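Local coordinates for protein putative short-chain dehydrogenase/reductase (Burkholderia xenovorans, PDB 5IZ4) that binds ADP in a Rossmann fold and is probably a nucleotide-dependent oxidoreductase of the short-chain dehydrogenase/reductase family, at residues I26-A31 against S55-L60; I43-F46 against T50-A53. All coordinates share one frame; numbering follows the deposited sequence.

How the contacts relate
Both contacts lie in the first half of the Rossmann fold, on the same side of the chain's centre, with their own centres about 9 Å apart. Along the chain the order is 26-31, 43-46, 50-53, 55-60, so that contact 2 falls between the two segments of contact 1. Helix 51-63 serves both: its first turn meets the end of strand 40-45, and its middle packs on helix 25-36. Ile-43 joins the two, its CD1 lying 3.5 Å from Glu-58 CA. ADP touches both contacts, its β-phosphate at the start of helix 25-36 and its adenine and ribose beyond strand 40-45, so the packing of helix 51-63 and the nucleotide pocket share one region of the fold.

Contact 1. Residues I26-A31 against S55-L60; sequences IGAATA and STVEAL. With ADP (adenosine-5'-diphosphate), chain B.
Val-57 reaches across to Ala-28 and Ala-31, joining two helices of the Rossmann fold, 25-36 after the first strand and 51-63 after the second. The fit is close but small, burying 107 Å². The backbones come nearest at Ala-28 and Val-57, whose CA atoms are 6.1 Å apart, a separation permitted by the short alanine side chains. Each branch of Val-57 has its own partner. With CG1 anti to the backbone N (chi1 173°), that methyl is set 4.0 Å from Ala-31 CB, while CG2 meets Ala-28 CB at 3.6 Å. The contact is apolar throughout, with no hydrogen bond between the helices.

Beyond these three residues the two segments do not touch. Thr-56, Ala-59 and Leu-60 lie on the exposed side of helix 51-63, and even the Leu-60 side chain stays 7.0 Å from residues 26-31. Ala-29 points away from helix 51-63 and its methyl touches Pro-238 and Ala-242 of helix 238-250, so helix 25-36 is packed from there as well.

Ile-26 and Gly-27 close the TGxxxGxG glycine-rich motif of classical short-chain dehydrogenases. Here the first turn of helix 25-36 faces the β-phosphate of ADP. Ile-26 N donates to ADP O2B in a nearly straight bond (163°); its 2.5 Å is shorter than such a bond should be, so the exact length is doubtful. The helix N-terminus would be expected to favour the phosphate's negative charge, and Ser-24 OG supplies a further hydrogen bond to ADP. Ile-26 O accepts from Thr-30, one turn further along, through both its N and its OG1; the hydroxyl approaches at 2.8 Å, 41° out of the carbonyl plane.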
loop_
_atom_site.group_PDB
_atom_site.type_symbol
_atom_site.label_atom_id
_atom_site.label_comp_id
_atom_site.label_asym_id
_atom_site.label_seq_id
_atom_site.Cartn_x
_atom_site.Cartn_y
_atom_site.Cartn_z
ATOM N N ILE A 26 6.465 0.115 -25.557
ATOM C CA ILE A 26 5.236 -0.504 -25.059
ATOM C C ILE A 26 4.046 -0.135 -25.937
ATOM O O ILE A 26 3.191 -0.976 -26.233
ATOM C CB ILE A 26 5.018 -0.096 -23.590
ATOM C CG1 ILE A 26 6.044 -0.798 -22.698
ATOM C CG2 ILE A 26 3.574 -0.382 -23.143
ATOM C CD1 ILE A 26 6.127 -0.217 -21.299
ATOM N N GLY A 27 3.958 1.130 -26.352
ATOM C CA GLY A 27 2.844 1.530 -27.195
ATOM C C GLY A 27 2.817 0.784 -28.515
ATOM O O GLY A 27 1.761 0.318 -28.959
ATOM N N ALA A 28 3.979 0.652 -29.160
ATOM C CA ALA A 28 4.055 -0.108 -30.405
ATOM C C ALA A 28 3.614 -1.552 -30.193
ATOM O O ALA A 28 2.852 -2.110 -30.993
ATOM C CB ALA A 28 5.476 -0.074 -30.952
ATOM N N ALA A 29 4.105 -2.179 -29.127
ATOM C CA ALA A 29 3.709 -3.554 -28.835
ATOM C C ALA A 29 2.219 -3.653 -28.533
ATOM O O ALA A 29 1.582 -4.666 -28.853
ATOM C CB ALA A 29 4.522 -4.088 -27.656
ATOM N N THR A 30 1.651 -2.618 -27.911
ATOM C CA THR A 30 0.234 -2.651 -27.558
ATOM C C THR A 30 -0.648 -2.472 -28.787
ATOM O O THR A 30 -1.667 -3.155 -28.926
ATOM C CB THR A 30 -0.070 -1.591 -26.498
ATOM O OG1 THR A 30 0.714 -1.857 -25.326
ATOM C CG2 THR A 30 -1.554 -1.613 -26.116
ATOM N N ALA A 31 -0.276 -1.564 -29.693
ATOM C CA ALA A 31 -1.009 -1.468 -30.947
ATOM C C ALA A 31 -1.048 -2.822 -31.646
ATOM O O ALA A 31 -2.102 -3.261 -32.121
ATOM C CB ALA A 31 -0.369 -0.410 -31.851
ATOM N N SER A 55 5.125 4.230 -38.909
ATOM C CA SER A 55 4.669 3.628 -40.158
ATOM C C SER A 55 4.969 2.140 -40.194
ATOM O O SER A 55 4.187 1.360 -40.747
ATOM C CB SER A 55 5.322 4.330 -41.346
ATOM O OG SER A 55 4.974 5.702 -41.358
ATOM N N THR A 56 6.097 1.726 -39.607
ATOM C CA THR A 56 6.392 0.303 -39.485
ATOM C C THR A 56 5.400 -0.380 -38.553
ATOM O O THR A 56 4.917 -1.479 -38.851
ATOM C CB THR A 56 7.822 0.111 -38.990
ATOM O OG1 THR A 56 8.727 0.722 -39.919
ATOM C CG2 THR A 56 8.159 -1.371 -38.867
ATOM N N VAL A 57 5.090 0.257 -37.419
ATOM C CA VAL A 57 4.065 -0.271 -36.519
ATOM C C VAL A 57 2.745 -0.442 -37.262
ATOM O O VAL A 57 2.077 -1.478 -37.140
ATOM C CB VAL A 57 3.905 0.635 -35.281
ATOM C CG1 VAL A 57 2.706 0.179 -34.415
ATOM C CG2 VAL A 57 5.187 0.639 -34.463
ATOM N N GLU A 58 2.357 0.561 -38.060
ATOM C CA GLU A 58 1.111 0.452 -38.812
ATOM C C GLU A 58 1.152 -0.718 -39.781
ATOM O O GLU A 58 0.173 -1.467 -39.901
ATOM C CB GLU A 58 0.802 1.746 -39.568
ATOM C CG GLU A 58 -0.442 1.600 -40.439
ATOM C CD GLU A 58 -0.834 2.864 -41.198
ATOM O OE1 GLU A 58 -2.039 3.207 -41.174
ATOM O OE2 GLU A 58 0.043 3.506 -41.821
ATOM N N ALA A 59 2.275 -0.892 -40.487
ATOM C CA ALA A 59 2.384 -1.992 -41.439
ATOM C C ALA A 59 2.222 -3.332 -40.739
ATOM O O ALA A 59 1.566 -4.242 -41.261
ATOM C CB ALA A 59 3.724 -1.931 -42.172
ATOM N N LEU A 60 2.803 -3.469 -39.551
ATOM C CA LEU A 60 2.677 -4.722 -38.813
ATOM C C LEU A 60 1.247 -4.949 -38.329
ATOM O O LEU A 60 0.760 -6.090 -38.329
ATOM C CB LEU A 60 3.650 -4.724 -37.637
ATOM C CG LEU A 60 5.130 -4.763 -38.010
ATOM C CD1 LEU A 60 5.972 -4.605 -36.756
ATOM C CD2 LEU A 60 5.461 -6.055 -38.736
HETATM P PB ADP B . 8.423 2.727 -23.350
HETATM O O1B ADP B . 7.422 3.860 -22.922
HETATM O O2B ADP B . 7.942 1.768 -24.477
HETATM O O3B ADP B . 9.245 2.042 -22.212
HETATM P PA ADP B . 9.386 4.718 -25.440
HETATM O O1A ADP B . 10.235 6.097 -25.230
HETATM O O2A ADP B . 9.700 4.073 -26.826
HETATM O O3A ADP B . 9.620 3.852 -24.133
HETATM O "O5'" ADP B . 7.873 5.389 -25.459
HETATM C "C5'" ADP B . 7.655 6.799 -25.292
HETATM C "C4'" ADP B . 6.866 7.222 -26.533
HETATM O "O4'" ADP B . 6.150 8.495 -26.277
HETATM C "C3'" ADP B . 7.745 7.478 -27.783
HETATM O "O3'" ADP B . 7.089 7.112 -28.964
HETATM C "C2'" ADP B . 7.871 9.025 -27.714
HETATM O "O2'" ADP B . 8.183 9.465 -29.037
HETATM C "C1'" ADP B . 6.458 9.406 -27.314
HETATM N N9 ADP B . 6.393 10.793 -26.808
HETATM C C8 ADP B . 7.352 11.526 -26.091
HETATM N N7 ADP B . 6.915 12.737 -25.835
HETATM C C5 ADP B . 5.653 12.812 -26.390
HETATM C C6 ADP B . 4.717 13.829 -26.442
HETATM N N6 ADP B . 4.980 15.031 -25.872
HETATM N N1 ADP B . 3.552 13.610 -27.062
HETATM C C2 ADP B . 3.327 12.411 -27.627
HETATM N N3 ADP B . 4.166 11.391 -27.628
HETATM C C4 ADP B . 5.326 11.614 -26.995
#

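Contact 2. Residues I43-F46 against T50-A53; sequences IGNF and TRDA. With ADP (adenosine-5'-diphosphate), chain B.
Asn-45 and Thr-50 hold the end of strand 40-45 to the start of helix 51-63 through a short hydrogen bond, Thr-50 OG1 to Asn-45 OD1 at 2.6 Å. The hydroxyl lies above the amide rather than in its plane, 47° out. Thr-50 chi1 of 62° places OG1 between its own backbone N and carbonyl carbon, where it also accepts from Asp-47 N. The other end of the amide is held too: Asn-45 ND2 donates to Asp-47 O and Asp-72 OD1, so the group is fixed against rotation.

Charged groups adjoin this amide. Arg-51, its chain bent at chi3, brings one guanidinium face against Asn-45 ND2, which sits 3.3 Å above the plane, offset toward the rim. The amide and guanidinium planes are 63° apart, and the arginine's charge is met by salt bridges from NH2 to Asp-72 and Asp-48.

Aromatic and van der Waals contacts turn to the nucleotide. The Phe-46 ring covers a face of the adenine, with ADP C5 3.6 Å above the ring centre and CE1 3.4 Å from ADP C6. On the ribose, Thr-50 CG2 approaches ADP O2' at 3.5 Å.

The contact closes the strand-to-helix connection of the beta-alpha-beta unit made by strand 40-45, helix 51-63 and strand 68-72. Strand 40-45 runs between parallel strands 16-20 and 68-72, and Asn-45 packs on Ala-54 of the helix that crosses over it.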
loop_
_atom_site.group_PDB
_atom_site.type_symbol
_atom_site.label_atom_id
_atom_site.label_comp_id
_atom_site.label_asym_id
_atom_site.label_seq_id
_atom_site.Cartn_x
_atom_site.Cartn_y
_atom_site.Cartn_z
ATOM N N ILE A 43 -3.066 4.739 -34.196
ATOM C CA ILE A 43 -1.655 4.680 -33.835
ATOM C C ILE A 43 -1.167 6.101 -33.590
ATOM O O ILE A 43 -1.056 6.906 -34.522
ATOM C CB ILE A 43 -0.847 3.974 -34.932
ATOM C CG1 ILE A 43 -1.173 2.474 -34.916
ATOM C CG2 ILE A 43 0.650 4.176 -34.751
ATOM C CD1 ILE A 43 -0.848 1.789 -36.216
ATOM N N GLY A 44 -0.889 6.421 -32.331
ATOM C CA GLY A 44 -0.467 7.766 -32.001
ATOM C C GLY A 44 1.014 7.981 -32.184
ATOM O O GLY A 44 1.829 7.442 -31.432
ATOM N N ASN A 45 1.365 8.758 -33.200
ATOM C CA ASN A 45 2.739 9.132 -33.479
ATOM C C ASN A 45 3.043 10.474 -32.825
ATOM O O ASN A 45 2.176 11.345 -32.730
ATOM C CB ASN A 45 2.969 9.231 -34.995
ATOM C CG ASN A 45 4.377 9.644 -35.340
ATOM O OD1 ASN A 45 5.328 8.935 -35.034
ATOM N ND2 ASN A 45 4.520 10.793 -35.988
ATOM N N PHE A 46 4.296 10.643 -32.390
ATOM C CA PHE A 46 4.706 11.907 -31.770
ATOM C C PHE A 46 4.916 12.996 -32.827
ATOM O O PHE A 46 4.102 13.917 -32.953
ATOM C CB PHE A 46 5.966 11.692 -30.920
ATOM C CG PHE A 46 6.439 12.929 -30.177
ATOM C CD1 PHE A 46 5.585 14.001 -29.943
ATOM C CD2 PHE A 46 7.753 13.021 -29.731
ATOM C CE1 PHE A 46 6.035 15.139 -29.271
ATOM C CE2 PHE A 46 8.203 14.151 -29.066
ATOM C CZ PHE A 46 7.346 15.209 -28.836
ATOM N N THR A 50 9.638 10.456 -35.120
ATOM C CA THR A 50 9.148 9.116 -34.813
ATOM C C THR A 50 8.276 8.524 -35.917
ATOM O O THR A 50 7.838 7.374 -35.795
ATOM C CB THR A 50 8.369 9.127 -33.490
ATOM O OG1 THR A 50 7.224 9.982 -33.603
ATOM C CG2 THR A 50 9.251 9.631 -32.353
ATOM N N ARG A 51 8.057 9.256 -37.011
ATOM C CA ARG A 51 7.039 8.852 -37.977
ATOM C C ARG A 51 7.414 7.565 -38.703
ATOM O O ARG A 51 6.543 6.733 -38.977
ATOM C CB ARG A 51 6.803 9.980 -38.980
ATOM C CG ARG A 51 5.751 9.674 -40.026
ATOM C CD ARG A 51 5.533 10.895 -40.912
ATOM N NE ARG A 51 5.558 12.129 -40.123
ATOM C CZ ARG A 51 4.583 12.514 -39.302
ATOM N NH1 ARG A 51 3.495 11.762 -39.153
ATOM N NH2 ARG A 51 4.703 13.649 -38.621
ATOM N N ASP A 52 8.694 7.386 -39.044
ATOM C CA ASP A 52 9.093 6.164 -39.737
ATOM C C ASP A 52 8.818 4.940 -38.880
ATOM O O ASP A 52 8.316 3.923 -39.380
ATOM C CB ASP A 52 10.569 6.218 -40.114
ATOM C CG ASP A 52 10.813 6.988 -41.391
ATOM O OD1 ASP A 52 9.846 7.568 -41.938
ATOM O OD2 ASP A 52 11.976 7.024 -41.842
ATOM N N ALA A 53 9.137 5.020 -37.586
ATOM C CA ALA A 53 8.824 3.915 -36.685
ATOM C C ALA A 53 7.322 3.667 -36.625
ATOM O O ALA A 53 6.871 2.513 -36.656
ATOM C CB ALA A 53 9.378 4.202 -35.288
HETATM P PB ADP B . 8.423 2.727 -23.350
HETATM O O1B ADP B . 7.422 3.860 -22.922
HETATM O O2B ADP B . 7.942 1.768 -24.477
HETATM O O3B ADP B . 9.245 2.042 -22.212
HETATM P PA ADP B . 9.386 4.718 -25.440
HETATM O O1A ADP B . 10.235 6.097 -25.230
HETATM O O2A ADP B . 9.700 4.073 -26.826
HETATM O O3A ADP B . 9.620 3.852 -24.133
HETATM O "O5'" ADP B . 7.873 5.389 -25.459
HETATM C "C5'" ADP B . 7.655 6.799 -25.292
HETATM C "C4'" ADP B . 6.866 7.222 -26.533
HETATM O "O4'" ADP B . 6.150 8.495 -26.277
HETATM C "C3'" ADP B . 7.745 7.478 -27.783
HETATM O "O3'" ADP B . 7.089 7.112 -28.964
HETATM C "C2'" ADP B . 7.871 9.025 -27.714
HETATM O "O2'" ADP B . 8.183 9.465 -29.037
HETATM C "C1'" ADP B . 6.458 9.406 -27.314
HETATM N N9 ADP B . 6.393 10.793 -26.808
HETATM C C8 ADP B . 7.352 11.526 -26.091
HETATM N N7 ADP B . 6.915 12.737 -25.835
HETATM C C5 ADP B . 5.653 12.812 -26.390
HETATM C C6 ADP B . 4.717 13.829 -26.442
HETATM N N6 ADP B . 4.980 15.031 -25.872
HETATM N N1 ADP B . 3.552 13.610 -27.062
HETATM C C2 ADP B . 3.327 12.411 -27.627
HETATM N N3 ADP B . 4.166 11.391 -27.628
HETATM C C4 ADP B . 5.326 11.614 -26.995
#